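Local coordinates for Di-haem cytochrome c peroxidase family protein (Burkholderia thailandensis E264, PDB 6NX0), which binds two hemes c, displays an unusually stable bis-Fe(IV) state, and probably acts as a peroxidase that passes electrons between its hemes, at residues R130-P134 with N159-L164; N398-T402 with T438-M442; T62-P66 with R167-H173. All coordinates share one frame; numbering follows the deposited sequence.

Contact 1. Residues R130-P134 with N159-L164; sequences RAFAP and NAPSLL. With HEC (heme c), chain B.
A131 and F132, two consecutive non-glycine residues that both have left-handed helical backbone angles, present successive carbonyls to S162 and L163. S162 OG donates to A131 O over only 2.6 Å, lying in the carbonyl plane with a C=O...O angle of 156°. With chi1 at 167°, OG stands beside its own carbonyl carbon, where it also accepts from L164 N at 3.2 Å and closes an ST turn. F132 O takes the next bond, from L163 N at 3.2 Å; this donor sits well above the carbonyl plane. The same oxygen accepts from ND1 of H126, a link that would help orient this axial imidazole. The F132 and L164 side chains meet at about a right angle, L164 CD2 coming 3.7 Å from CD1 of the F132 ring. Farther along, P134 CD packs 3.8 Å from A160 CB. The same segment meets the porphyrin: L163 CD2 is 3.5 Å from HEC C3A, and A160 CB is equally near HEC C2D. The iron carries a water on the far side of the porphyrin from these two side chains. Segment 159-164 thus lines the H126 side of a c-type heme pocket, with 130-134 behind it as a second layer that holds the CXXCH histidine.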
ATOM      1  N   ARG A 130      14.715  -4.143  -0.886  1.00 11.01           N
ATOM      2  CA  ARG A 130      13.898  -3.341  -1.799  1.00  9.25           C
ATOM      3  C   ARG A 130      12.782  -2.659  -1.009  1.00  9.34           C
ATOM      4  O   ARG A 130      11.606  -2.717  -1.374  1.00 10.94           O
ATOM      5  CB  ARG A 130      13.326  -4.199  -2.944  1.00 11.15           C
ATOM      6  CG  ARG A 130      12.749  -3.411  -4.152  1.00 10.84           C
ATOM      7  CD  ARG A 130      12.084  -4.314  -5.185  1.00  9.02           C
ATOM      8  NE  ARG A 130      13.047  -5.252  -5.737  1.00 10.90           N
ATOM      9  CZ  ARG A 130      13.811  -5.026  -6.790  1.00 12.81           C
ATOM     10  NH1 ARG A 130      14.678  -5.952  -7.183  1.00 15.44           N
ATOM     11  NH2 ARG A 130      13.727  -3.894  -7.465  1.00 13.07           N
ATOM     12  N   ALA A 131      13.147  -2.005   0.101  1.00 10.50           N
ATOM     13  CA  ALA A 131      12.207  -1.217   0.911  1.00  9.76           C
ATOM     14  C   ALA A 131      11.014  -2.048   1.376  1.00 11.11           C
ATOM     15  O   ALA A 131       9.906  -1.529   1.562  1.00 11.13           O
ATOM     16  CB  ALA A 131      11.725   0.021   0.156  1.00 12.94           C
ATOM     17  N   PHE A 132      11.246  -3.344   1.589  1.00  9.17           N
ATOM     18  CA  PHE A 132      10.195  -4.258   2.043  1.00 10.46           C
ATOM     19  C   PHE A 132       9.033  -4.283   1.055  1.00 10.21           C
ATOM     20  O   PHE A 132       7.886  -4.520   1.422  1.00 10.10           O
ATOM     21  CB  PHE A 132       9.753  -3.913   3.471  1.00 10.86           C
ATOM     22  CG  PHE A 132      10.833  -4.148   4.480  1.00 10.77           C
ATOM     23  CD1 PHE A 132      11.785  -3.174   4.757  1.00 12.77           C
ATOM     24  CD2 PHE A 132      10.941  -5.376   5.106  1.00 10.73           C
ATOM     25  CE1 PHE A 132      12.818  -3.409   5.673  1.00 13.29           C
ATOM     26  CE2 PHE A 132      11.944  -5.618   6.026  1.00 12.46           C
ATOM     27  CZ  PHE A 132      12.903  -4.631   6.301  1.00 12.10           C
ATOM     28  N   ALA A 133       9.346  -4.113  -0.222  1.00 10.27           N
ATOM     29  CA  ALA A 133       8.462  -4.342  -1.345  1.00  9.67           C
ATOM     30  C   ALA A 133       8.898  -5.608  -2.069  1.00  9.61           C
ATOM     31  O   ALA A 133      10.013  -6.093  -1.859  1.00  9.86           O
ATOM     32  CB  ALA A 133       8.517  -3.147  -2.307  1.00 10.71           C
ATOM     33  N   PRO A 134       8.066  -6.179  -2.931  1.00  9.88           N
ATOM     34  CA  PRO A 134       8.423  -7.490  -3.478  1.00  9.44           C
ATOM     35  C   PRO A 134       9.523  -7.426  -4.523  1.00 10.18           C
ATOM     36  O   PRO A 134       9.544  -6.558  -5.404  1.00 11.59           O
ATOM     37  CB  PRO A 134       7.105  -8.005  -4.079  1.00 13.14           C
ATOM     38  CG  PRO A 134       6.289  -6.808  -4.297  1.00 12.43           C
ATOM     39  CD  PRO A 134       6.649  -5.847  -3.210  1.00 11.62           C
ATOM     40  N   ASN A 159      -0.885  -6.674  -6.114  1.00  9.53           N
ATOM     41  CA  ASN A 159       0.522  -6.375  -5.907  1.00  9.83           C
ATOM     42  C   ASN A 159       0.767  -6.070  -4.438  1.00 10.19           C
ATOM     43  O   ASN A 159      -0.137  -5.633  -3.712  1.00 12.31           O
ATOM     44  CB  ASN A 159       0.937  -5.178  -6.769  1.00  9.12           C
ATOM     45  CG  ASN A 159       2.437  -5.035  -6.899  1.00 10.35           C
ATOM     46  OD1 ASN A 159       3.199  -5.985  -6.709  1.00 11.31           O
ATOM     47  ND2 ASN A 159       2.873  -3.834  -7.277  1.00 14.11           N
ATOM     48  N   ALA A 160       1.992  -6.320  -3.986  1.00  8.80           N
ATOM     49  CA  ALA A 160       2.330  -6.004  -2.603  1.00  9.49           C
ATOM     50  C   ALA A 160       3.050  -4.670  -2.512  1.00 10.93           C
ATOM     51  O   ALA A 160       3.923  -4.376  -3.353  1.00 11.16           O
ATOM     52  CB  ALA A 160       3.230  -7.073  -1.993  1.00  9.28           C
ATOM     53  N   PRO A 161       2.722  -3.881  -1.491  1.00 10.47           N
ATOM     54  CA  PRO A 161       3.414  -2.610  -1.269  1.00 10.16           C
ATOM     55  C   PRO A 161       4.677  -2.770  -0.438  1.00 11.91           C
ATOM     56  O   PRO A 161       4.902  -3.770   0.244  1.00 11.76           O
ATOM     57  CB  PRO A 161       2.370  -1.806  -0.494  1.00 13.72           C
ATOM     58  CG  PRO A 161       1.752  -2.848   0.387  1.00 11.43           C
ATOM     59  CD  PRO A 161       1.630  -4.075  -0.517  1.00 12.01           C
ATOM     60  N   SER A 162       5.491  -1.723  -0.490  1.00 10.63           N
ATOM     61  CA  SER A 162       6.498  -1.506   0.531  1.00  8.18           C
ATOM     62  C   SER A 162       5.861  -1.403   1.915  1.00 10.79           C
ATOM     63  O   SER A 162       4.823  -0.763   2.100  1.00 11.89           O
ATOM     64  CB  SER A 162       7.256  -0.217   0.208  1.00 11.86           C
ATOM     65  OG  SER A 162       8.055   0.241   1.291  1.00 10.83           O
ATOM     66  N   LEU A 163       6.500  -2.019   2.905  1.00  9.19           N
ATOM     67  CA  LEU A 163       6.064  -1.863   4.290  1.00 11.14           C
ATOM     68  C   LEU A 163       6.789  -0.771   5.054  1.00  9.65           C
ATOM     69  O   LEU A 163       6.415  -0.498   6.195  1.00 10.61           O
ATOM     70  CB  LEU A 163       6.208  -3.177   5.055  1.00 11.37           C
ATOM     71  CG  LEU A 163       5.512  -4.385   4.432  1.00 11.10           C
ATOM     72  CD1 LEU A 163       5.633  -5.614   5.340  1.00 11.35           C
ATOM     73  CD2 LEU A 163       4.064  -4.092   4.152  1.00  9.52           C
ATOM     74  N   LEU A 164       7.789  -0.112   4.477  1.00  9.10           N
ATOM     75  CA  LEU A 164       8.294   1.066   5.166  1.00  9.64           C
ATOM     76  C   LEU A 164       7.169   2.086   5.264  1.00  9.61           C
ATOM     77  O   LEU A 164       6.337   2.214   4.355  1.00 10.40           O
ATOM     78  CB  LEU A 164       9.511   1.653   4.448  1.00 10.07           C
ATOM     79  CG  LEU A 164      10.765   0.765   4.420  1.00 11.51           C
ATOM     80  CD1 LEU A 164      11.854   1.510   3.688  1.00 13.42           C
ATOM     81  CD2 LEU A 164      11.234   0.351   5.804  1.00 11.31           C
TER
HETATM   82 FE   HEC B 601       2.254  -8.878   2.872  1.00  9.09          FE
HETATM   83  CHA HEC B 601       0.088  -6.270   2.159  1.00  8.80           C
HETATM   84  CHB HEC B 601       2.632  -7.684   6.028  1.00  9.78           C
HETATM   85  CHC HEC B 601       3.572 -11.891   3.878  1.00  8.13           C
HETATM   86  CHD HEC B 601       1.751 -10.198  -0.270  1.00 10.45           C
HETATM   87  NA  HEC B 601       1.574  -7.238   3.857  1.00  8.03           N
HETATM   88  C1A HEC B 601       0.667  -6.302   3.402  1.00  8.73           C
HETATM   89  C2A HEC B 601       0.470  -5.319   4.430  1.00  7.17           C
HETATM   90  C3A HEC B 601       1.262  -5.657   5.458  1.00  7.48           C
HETATM   91  C4A HEC B 601       1.894  -6.916   5.158  1.00  8.09           C
HETATM   92  CMA HEC B 601       1.333  -4.976   6.821  1.00 10.25           C
HETATM   93  CAA HEC B 601      -0.486  -4.115   4.334  1.00 10.89           C
HETATM   94  CBA HEC B 601       0.271  -2.879   3.883  1.00 10.77           C
HETATM   95  CGA HEC B 601      -0.624  -1.697   3.612  1.00 13.90           C
HETATM   96  O1A HEC B 601      -0.035  -0.595   3.404  1.00 12.21           O
HETATM   97  O2A HEC B 601      -1.871  -1.882   3.465  1.00 11.92           O
HETATM   98  NB  HEC B 601       2.945  -9.668   4.609  1.00  8.88           N
HETATM   99  C1B HEC B 601       2.990  -8.992   5.821  1.00  9.30           C
HETATM  100  C2B HEC B 601       3.534  -9.887   6.807  1.00 10.00           C
HETATM  101  C3B HEC B 601       3.701 -11.090   6.247  1.00  8.49           C
HETATM  102  C4B HEC B 601       3.370 -10.955   4.848  1.00  8.65           C
HETATM  103  CMB HEC B 601       3.782  -9.497   8.268  1.00 10.83           C
HETATM  104  CAB HEC B 601       4.278 -12.377   6.870  1.00  8.77           C
HETATM  105  CBB HEC B 601       3.300 -12.914   7.944  1.00 10.92           C
HETATM  106  NC  HEC B 601       2.611 -10.672   1.975  1.00  7.89           N
HETATM  107  C1C HEC B 601       3.214 -11.771   2.571  1.00  7.26           C
HETATM  108  C2C HEC B 601       3.563 -12.687   1.508  1.00  9.92           C
HETATM  109  C3C HEC B 601       3.101 -12.226   0.342  1.00  9.03           C
HETATM  110  C4C HEC B 601       2.461 -10.957   0.624  1.00  8.19           C
HETATM  111  CMC HEC B 601       4.442 -13.932   1.706  1.00  9.50           C
HETATM  112  CAC HEC B 601       3.522 -12.679  -1.067  1.00  9.41           C
HETATM  113  CBC HEC B 601       2.983 -14.077  -1.399  1.00  8.73           C
HETATM  114  ND  HEC B 601       1.178  -8.305   1.250  1.00  8.40           N
HETATM  115  C1D HEC B 601       1.139  -9.006   0.028  1.00  8.39           C
HETATM  116  C2D HEC B 601       0.201  -8.341  -0.839  1.00  7.21           C
HETATM  117  C3D HEC B 601      -0.353  -7.190  -0.079  1.00  9.64           C
HETATM  118  C4D HEC B 601       0.295  -7.216   1.203  1.00  8.53           C
HETATM  119  CMD HEC B 601      -0.228  -8.819  -2.213  1.00  9.29           C
HETATM  120  CAD HEC B 601      -1.429  -6.195  -0.553  1.00  9.51           C
HETATM  121  CBD HEC B 601      -2.743  -6.942  -0.538  1.00  9.76           C
HETATM  122  CGD HEC B 601      -3.955  -6.029  -0.601  1.00 13.01           C
HETATM  123  O1D HEC B 601      -3.770  -4.795  -0.680  1.00 13.68           O
HETATM  124  O2D HEC B 601      -5.079  -6.603  -0.650  1.00 13.74           O
HETATM  125  O   HOH W   1       0.297  -9.747   3.328  1.00 21.79           O

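Contact 2. Residues N398-T402 with T438-M442; sequences NTRST and TPPAM
N398 reaches across to M442 and holds its backbone at both ends. Its CB serves only to carry the chain off the helix, with CG anti to the backbone N (chi1 -163°), which takes the amide past P440 and onto the loop. N398 CG passes 3.8 Å from P440 CB. OD1 of N398 then accepts from M442 N at 2.9 Å, with the donor tilted modestly from the carbonyl plane and the N-H...O angle bent to 141°. OD1 also lies against carbon, M442 CB being 3.4 Å from it, while M442 CE curls back toward the same oxygen because its chain bends at chi3. From the other branch of the amide, N398 ND2 donates to M442 O at 2.9 Å. That bond is straighter, at 159°, and leaves almost in the amide plane of N398, though it meets the M442 carbonyl from above its plane. One flat amide thus grips the N-H and the C=O of a single residue, and the pair of bonds fixes its rotation. In the cytochrome c-like domain this ties helix 390-399, which carries the axial heme ligand Y397, to the loop that runs into helix 444-455; the M442 side chain approaches that heme. Nearby, water 2 donates to N398 O and accepts from A441 N, bridging the two backbones. P440 CB packs 3.4 Å from N398 O. T399 lies alongside the proline, its CG2 4.0 Å from P440 CB, and turns its hydroxyl to W407 NE1. Farther along, T402 points at the loop and brings CG2 to 3.5 Å from T438 O.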
ATOM      1  N   ASN A 398      -2.110  11.448 -17.238  1.00 12.86           N
ATOM      2  CA  ASN A 398      -2.193  12.539 -18.194  1.00 13.73           C
ATOM      3  C   ASN A 398      -3.151  12.248 -19.347  1.00 15.14           C
ATOM      4  O   ASN A 398      -3.804  13.175 -19.849  1.00 15.30           O
ATOM      5  CB  ASN A 398      -0.801  12.851 -18.736  1.00 13.22           C
ATOM      6  CG  ASN A 398      -0.724  14.197 -19.400  1.00 14.31           C
ATOM      7  OD1 ASN A 398      -1.372  15.156 -18.972  1.00 13.16           O
ATOM      8  ND2 ASN A 398       0.088  14.283 -20.463  1.00 17.10           N
ATOM      9  N   THR A 399      -3.237  10.998 -19.828  1.00 12.27           N
ATOM     10  CA  THR A 399      -4.049  10.733 -21.010  1.00 12.98           C
ATOM     11  C   THR A 399      -5.081   9.616 -20.823  1.00 11.50           C
ATOM     12  O   THR A 399      -5.674   9.174 -21.807  1.00 14.35           O
ATOM     13  CB  THR A 399      -3.174  10.454 -22.245  1.00 16.05           C
ATOM     14  OG1 THR A 399      -2.317   9.319 -22.061  1.00 18.10           O
ATOM     15  CG2 THR A 399      -2.327  11.681 -22.588  1.00 17.93           C
ATOM     16  N   ARG A 400      -5.328   9.153 -19.589  1.00 14.80           N
ATOM     17  CA  ARG A 400      -6.446   8.241 -19.348  1.00 17.03           C
ATOM     18  C   ARG A 400      -7.735   8.770 -19.967  1.00 13.61           C
ATOM     19  O   ARG A 400      -8.470   8.035 -20.638  1.00 15.21           O
ATOM     20  CB  ARG A 400      -6.649   8.044 -17.833  1.00 16.32           C
ATOM     21  CG  ARG A 400      -7.733   7.000 -17.491  1.00 19.51           C
ATOM     22  CD  ARG A 400      -8.310   7.146 -16.072  1.00 16.12           C
ATOM     23  NE  ARG A 400      -9.348   8.150 -16.034  1.00 19.09           N
ATOM     24  CZ  ARG A 400      -9.995   8.524 -14.943  1.00 13.57           C
ATOM     25  NH1 ARG A 400      -9.738   7.978 -13.766  1.00 13.02           N
ATOM     26  NH2 ARG A 400     -10.919   9.456 -15.037  1.00 17.25           N
ATOM     27  N   SER A 401      -8.019  10.053 -19.734  1.00 15.14           N
ATOM     28  CA  SER A 401      -9.291  10.644 -20.137  1.00 14.80           C
ATOM     29  C   SER A 401      -9.287  11.111 -21.587  1.00 17.03           C
ATOM     30  O   SER A 401     -10.330  11.039 -22.253  1.00 19.68           O
ATOM     31  CB  SER A 401      -9.634  11.816 -19.214  1.00 17.12           C
ATOM     32  OG  SER A 401      -8.697  12.881 -19.315  1.00 18.64           O
ATOM     33  N   THR A 402      -8.141  11.583 -22.086  1.00 16.52           N
ATOM     34  CA  THR A 402      -8.068  12.096 -23.452  1.00 20.94           C
ATOM     35  C   THR A 402      -7.834  10.996 -24.481  1.00 18.93           C
ATOM     36  O   THR A 402      -8.190  11.175 -25.652  1.00 21.32           O
ATOM     37  CB  THR A 402      -6.952  13.147 -23.572  1.00 17.94           C
ATOM     38  OG1 THR A 402      -5.691  12.544 -23.256  1.00 16.73           O
ATOM     39  CG2 THR A 402      -7.199  14.318 -22.650  1.00 19.17           C
ATOM     40  N   THR A 438      -9.686  17.304 -26.216  1.00 30.02           N
ATOM     41  CA  THR A 438      -9.030  18.319 -25.420  1.00 31.39           C
ATOM     42  C   THR A 438      -7.558  17.949 -25.263  1.00 28.93           C
ATOM     43  O   THR A 438      -7.230  16.762 -25.138  1.00 30.82           O
ATOM     44  CB  THR A 438      -9.684  18.430 -24.038  1.00 34.79           C
ATOM     45  OG1 THR A 438     -11.068  18.785 -24.180  1.00 43.66           O
ATOM     46  CG2 THR A 438      -8.980  19.483 -23.157  1.00 32.62           C
ATOM     47  N   PRO A 439      -6.644  18.916 -25.277  1.00 26.81           N
ATOM     48  CA  PRO A 439      -5.256  18.590 -24.983  1.00 27.57           C
ATOM     49  C   PRO A 439      -5.141  18.070 -23.568  1.00 18.10           C
ATOM     50  O   PRO A 439      -5.885  18.504 -22.670  1.00 18.85           O
ATOM     51  CB  PRO A 439      -4.533  19.936 -25.139  1.00 29.22           C
ATOM     52  CG  PRO A 439      -5.508  20.857 -25.771  1.00 28.65           C
ATOM     53  CD  PRO A 439      -6.849  20.367 -25.398  1.00 31.17           C
ATOM     54  N   PRO A 440      -4.215  17.152 -23.314  1.00 19.36           N
ATOM     55  CA  PRO A 440      -3.957  16.758 -21.929  1.00 17.17           C
ATOM     56  C   PRO A 440      -3.390  17.907 -21.111  1.00 16.68           C
ATOM     57  O   PRO A 440      -2.841  18.887 -21.635  1.00 19.54           O
ATOM     58  CB  PRO A 440      -2.950  15.610 -22.067  1.00 17.17           C
ATOM     59  CG  PRO A 440      -2.343  15.785 -23.390  1.00 24.74           C
ATOM     60  CD  PRO A 440      -3.391  16.391 -24.261  1.00 20.81           C
ATOM     61  N   ALA A 441      -3.517  17.769 -19.787  1.00 14.36           N
ATOM     62  CA  ALA A 441      -3.074  18.815 -18.871  1.00 16.31           C
ATOM     63  C   ALA A 441      -1.568  19.059 -18.946  1.00 16.04           C
ATOM     64  O   ALA A 441      -1.118  20.186 -18.710  1.00 18.28           O
ATOM     65  CB  ALA A 441      -3.466  18.469 -17.437  1.00 21.12           C
ATOM     66  N   MET A 442      -0.775  18.021 -19.239  1.00 16.42           N
ATOM     67  CA  MET A 442       0.680  18.079 -19.162  1.00 15.54           C
ATOM     68  C   MET A 442       1.328  17.657 -20.474  1.00 13.08           C
ATOM     69  O   MET A 442       0.742  16.939 -21.288  1.00 15.69           O
ATOM     70  CB  MET A 442       1.179  17.186 -18.032  1.00 14.52           C
ATOM     71  CG  MET A 442       0.885  17.746 -16.683  1.00 15.44           C
ATOM     72  SD  MET A 442       1.495  16.738 -15.351  1.00 18.21           S
ATOM     73  CE  MET A 442       0.381  15.364 -15.421  1.00 17.16           C
TER
HETATM   74  O   HOH W   2      -4.941  15.496 -18.916  1.00 15.11           O

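Contact 3. Residues T62-P66 with R167-H173; sequences TVLLP and RYVPRRH
The H173 ring and the R171 guanidinium each have one face covered by a methyl of L64. L64 CD1 sits over the centre of the H173 ring, a CH-pi contact 3.7 Å from the centroid and 14° off the normal. At the edge of that ring H173 ND1 donates to R171 O at 2.9 Å, exactly in the ring plane, which fixes the imidazole's rotation, and P170 CG abuts the edge too. CD2 of L64 lies more loosely over the R171 guanidinium, offset toward its rim. Near the plane of that group R171 NH1 makes two bonds, to T62 OG1 at 3.0 Å and V63 O at 3.1 Å. NH2 donates to water 3, which also bonds T62 OG1, while NE forms a salt bridge with D196. A bend at chi3 (39°) helps bring the guanidinium edge to T62 and V63. Between the backbones, R171 N donates to L64 O at 2.9 Å, in the carbonyl plane and nearly straight. L65 lies alongside P170, its CD2 3.6 Å from P170 CA and equally close to Y168 O. V84 of strand 81-84 touches both L64 and H173. The two segments run nearly antiparallel, and through them the N-terminal antiparallel meander of strands 61-62, 71-77 and 81-84 docks on a loop of the heme-bearing cytochrome c domain.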
ATOM      1  N   THR A  62     -11.486   7.925  20.415  1.00 23.76           N
ATOM      2  CA  THR A  62     -10.840   6.760  19.844  1.00 26.16           C
ATOM      3  C   THR A  62      -9.409   7.144  19.487  1.00 17.15           C
ATOM      4  O   THR A  62      -9.125   8.310  19.190  1.00 23.59           O
ATOM      5  CB  THR A  62     -11.640   6.252  18.622  1.00 22.84           C
ATOM      6  OG1 THR A  62     -11.259   4.906  18.319  1.00 33.00           O
ATOM      7  CG2 THR A  62     -11.447   7.142  17.420  1.00 24.84           C
ATOM      8  N   VAL A  63      -8.511   6.165  19.547  1.00 21.87           N
ATOM      9  CA  VAL A  63      -7.105   6.367  19.193  1.00 19.72           C
ATOM     10  C   VAL A  63      -6.858   5.690  17.849  1.00 16.57           C
ATOM     11  O   VAL A  63      -6.965   4.462  17.740  1.00 20.56           O
ATOM     12  CB  VAL A  63      -6.160   5.812  20.264  1.00 21.61           C
ATOM     13  CG1 VAL A  63      -4.722   6.018  19.854  1.00 19.10           C
ATOM     14  CG2 VAL A  63      -6.429   6.493  21.620  1.00 25.25           C
ATOM     15  N   LEU A  64      -6.506   6.493  16.846  1.00 17.38           N
ATOM     16  CA  LEU A  64      -6.384   5.997  15.473  1.00 16.00           C
ATOM     17  C   LEU A  64      -4.959   5.631  15.064  1.00 21.23           C
ATOM     18  O   LEU A  64      -4.791   4.861  14.113  1.00 18.41           O
ATOM     19  CB  LEU A  64      -6.929   7.032  14.494  1.00 20.29           C
ATOM     20  CG  LEU A  64      -8.427   7.323  14.639  1.00 22.70           C
ATOM     21  CD1 LEU A  64      -8.836   8.442  13.710  1.00 22.94           C
ATOM     22  CD2 LEU A  64      -9.254   6.058  14.393  1.00 23.58           C
ATOM     23  N   LEU A  65      -3.942   6.180  15.727  1.00 21.39           N
ATOM     24  CA  LEU A  65      -2.535   5.832  15.555  1.00 20.08           C
ATOM     25  C   LEU A  65      -1.890   5.598  16.913  1.00 18.83           C
ATOM     26  O   LEU A  65      -2.288   6.226  17.899  1.00 19.24           O
ATOM     27  CB  LEU A  65      -1.761   6.942  14.838  1.00 21.60           C
ATOM     28  CG  LEU A  65      -1.970   7.054  13.327  1.00 24.03           C
ATOM     29  CD1 LEU A  65      -1.305   8.303  12.769  1.00 28.62           C
ATOM     30  CD2 LEU A  65      -1.454   5.810  12.641  1.00 23.56           C
ATOM     31  N   PRO A  66      -0.882   4.730  16.986  1.00 20.00           N
ATOM     32  CA  PRO A  66      -0.257   4.415  18.277  1.00 23.25           C
ATOM     33  C   PRO A  66       0.216   5.668  18.998  1.00 18.17           C
ATOM     34  O   PRO A  66       0.847   6.547  18.408  1.00 17.79           O
ATOM     35  CB  PRO A  66       0.916   3.509  17.890  1.00 23.56           C
ATOM     36  CG  PRO A  66       0.512   2.915  16.581  1.00 23.67           C
ATOM     37  CD  PRO A  66      -0.270   3.963  15.884  1.00 20.70           C
ATOM     38  N   ARG A 167       3.596   2.054   9.560  1.00 10.90           N
ATOM     39  CA  ARG A 167       3.141   2.401  10.900  1.00 10.57           C
ATOM     40  C   ARG A 167       2.270   3.649  10.922  1.00 12.10           C
ATOM     41  O   ARG A 167       1.570   3.888  11.918  1.00 14.34           O
ATOM     42  CB  ARG A 167       4.345   2.573  11.832  1.00 11.11           C
ATOM     43  CG  ARG A 167       5.182   3.822  11.593  1.00 11.28           C
ATOM     44  CD  ARG A 167       6.357   3.855  12.583  1.00 13.71           C
ATOM     45  NE  ARG A 167       7.086   5.110  12.533  1.00 13.76           N
ATOM     46  CZ  ARG A 167       8.101   5.417  13.334  1.00 16.35           C
ATOM     47  NH1 ARG A 167       8.497   4.542  14.237  1.00 14.23           N
ATOM     48  NH2 ARG A 167       8.724   6.600  13.237  1.00 15.43           N
ATOM     49  N   TYR A 168       2.260   4.433   9.855  1.00 10.35           N
ATOM     50  CA  TYR A 168       1.436   5.629   9.790  1.00 11.16           C
ATOM     51  C   TYR A 168       0.060   5.385   9.175  1.00 12.31           C
ATOM     52  O   TYR A 168      -0.730   6.323   9.111  1.00 12.93           O
ATOM     53  CB  TYR A 168       2.156   6.727   9.000  1.00 13.05           C
ATOM     54  CG  TYR A 168       3.431   7.182   9.661  1.00 10.57           C
ATOM     55  CD1 TYR A 168       3.408   8.060  10.728  1.00 12.90           C
ATOM     56  CD2 TYR A 168       4.666   6.706   9.235  1.00 12.71           C
ATOM     57  CE1 TYR A 168       4.577   8.442  11.359  1.00 12.17           C
ATOM     58  CE2 TYR A 168       5.832   7.098   9.860  1.00 13.26           C
ATOM     59  CZ  TYR A 168       5.774   7.965  10.911  1.00 12.63           C
ATOM     60  OH  TYR A 168       6.909   8.364  11.573  1.00 14.87           O
ATOM     61  N   VAL A 169      -0.248   4.172   8.729  1.00 11.28           N
ATOM     62  CA  VAL A 169      -1.595   3.876   8.237  1.00 12.30           C
ATOM     63  C   VAL A 169      -2.535   3.842   9.440  1.00 11.55           C
ATOM     64  O   VAL A 169      -2.406   2.955  10.284  1.00 13.47           O
ATOM     65  CB  VAL A 169      -1.654   2.553   7.462  1.00 12.16           C
ATOM     66  CG1 VAL A 169      -3.098   2.330   6.992  1.00 11.67           C
ATOM     67  CG2 VAL A 169      -0.660   2.544   6.280  1.00 10.88           C
ATOM     68  N   PRO A 170      -3.489   4.762   9.547  1.00 12.84           N
ATOM     69  CA  PRO A 170      -4.349   4.797  10.734  1.00 13.90           C
ATOM     70  C   PRO A 170      -5.417   3.710  10.687  1.00 13.82           C
ATOM     71  O   PRO A 170      -5.659   3.061   9.668  1.00 12.23           O
ATOM     72  CB  PRO A 170      -4.964   6.189  10.680  1.00 14.49           C
ATOM     73  CG  PRO A 170      -4.953   6.567   9.254  1.00 21.64           C
ATOM     74  CD  PRO A 170      -3.788   5.861   8.616  1.00 13.53           C
ATOM     75  N   ARG A 171      -6.034   3.492  11.842  1.00 13.98           N
ATOM     76  CA  ARG A 171      -7.223   2.658  11.871  1.00 14.20           C
ATOM     77  C   ARG A 171      -8.291   3.262  10.956  1.00 10.67           C
ATOM     78  O   ARG A 171      -8.286   4.455  10.649  1.00 12.72           O
ATOM     79  CB  ARG A 171      -7.747   2.512  13.309  1.00 17.59           C
ATOM     80  CG  ARG A 171      -6.903   1.580  14.206  1.00 17.19           C
ATOM     81  CD  ARG A 171      -7.534   1.355  15.633  1.00 19.58           C
ATOM     82  NE  ARG A 171      -8.994   1.234  15.532  1.00 29.51           N
ATOM     83  CZ  ARG A 171      -9.885   1.970  16.198  1.00 28.16           C
ATOM     84  NH1 ARG A 171      -9.505   2.857  17.115  1.00 26.57           N
ATOM     85  NH2 ARG A 171     -11.184   1.791  15.967  1.00 28.20           N
ATOM     86  N   ARG A 172      -9.243   2.418  10.544  1.00 12.43           N
ATOM     87  CA  ARG A 172     -10.330   2.884   9.698  1.00 11.35           C
ATOM     88  C   ARG A 172     -11.163   3.936  10.410  1.00 12.59           C
ATOM     89  O   ARG A 172     -11.480   3.792  11.590  1.00 15.34           O
ATOM     90  CB  ARG A 172     -11.252   1.721   9.294  1.00 13.45           C
ATOM     91  CG  ARG A 172     -10.652   0.650   8.396  1.00 13.77           C
ATOM     92  CD  ARG A 172     -11.738  -0.380   8.059  1.00 14.94           C
ATOM     93  NE  ARG A 172     -12.099  -1.169   9.232  1.00 13.58           N
ATOM     94  CZ  ARG A 172     -11.801  -2.444   9.439  1.00 16.02           C
ATOM     95  NH1 ARG A 172     -11.130  -3.154   8.542  1.00 14.91           N
ATOM     96  NH2 ARG A 172     -12.207  -3.036  10.557  1.00 18.25           N
ATOM     97  N   HIS A 173     -11.510   4.987   9.678  1.00 12.72           N
ATOM     98  CA  HIS A 173     -12.367   6.038  10.217  1.00 13.92           C
ATOM     99  C   HIS A 173     -12.967   6.848   9.083  1.00 16.09           C
ATOM    100  O   HIS A 173     -12.514   6.805   7.938  1.00 16.02           O
ATOM    101  CB  HIS A 173     -11.589   6.950  11.186  1.00 14.04           C
ATOM    102  CG  HIS A 173     -10.471   7.730  10.549  1.00 14.67           C
ATOM    103  ND1 HIS A 173      -9.239   7.171  10.273  1.00 13.99           N
ATOM    104  CD2 HIS A 173     -10.390   9.025  10.168  1.00 13.58           C
ATOM    105  CE1 HIS A 173      -8.447   8.096   9.760  1.00 15.95           C
ATOM    106  NE2 HIS A 173      -9.119   9.231   9.685  1.00 14.69           N
TER
HETATM  107  O   HOH W   3     -13.315   2.747  17.686  1.00 33.86           O

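From the N terminus, 62-66 comes first, leaving strand 61-62; its partner 167-173 follows a hundred residues later, so contact 3 closes a long loop. Contact 1 is nested within it: 130-134 meets 159-164 across a loop that holds helix 138-142. Segment 159-164 in turn leads almost directly into 167-173. One run of chain therefore passes from the wall of the first heme to the N-terminal sheet, the two contact centres lying about 20 Å apart. Contact 2 follows in series, closing a shorter loop between helix 390-399 and the approach to helix 444-455 in the second cytochrome c region, its centre about 30 Å from that of contact 1.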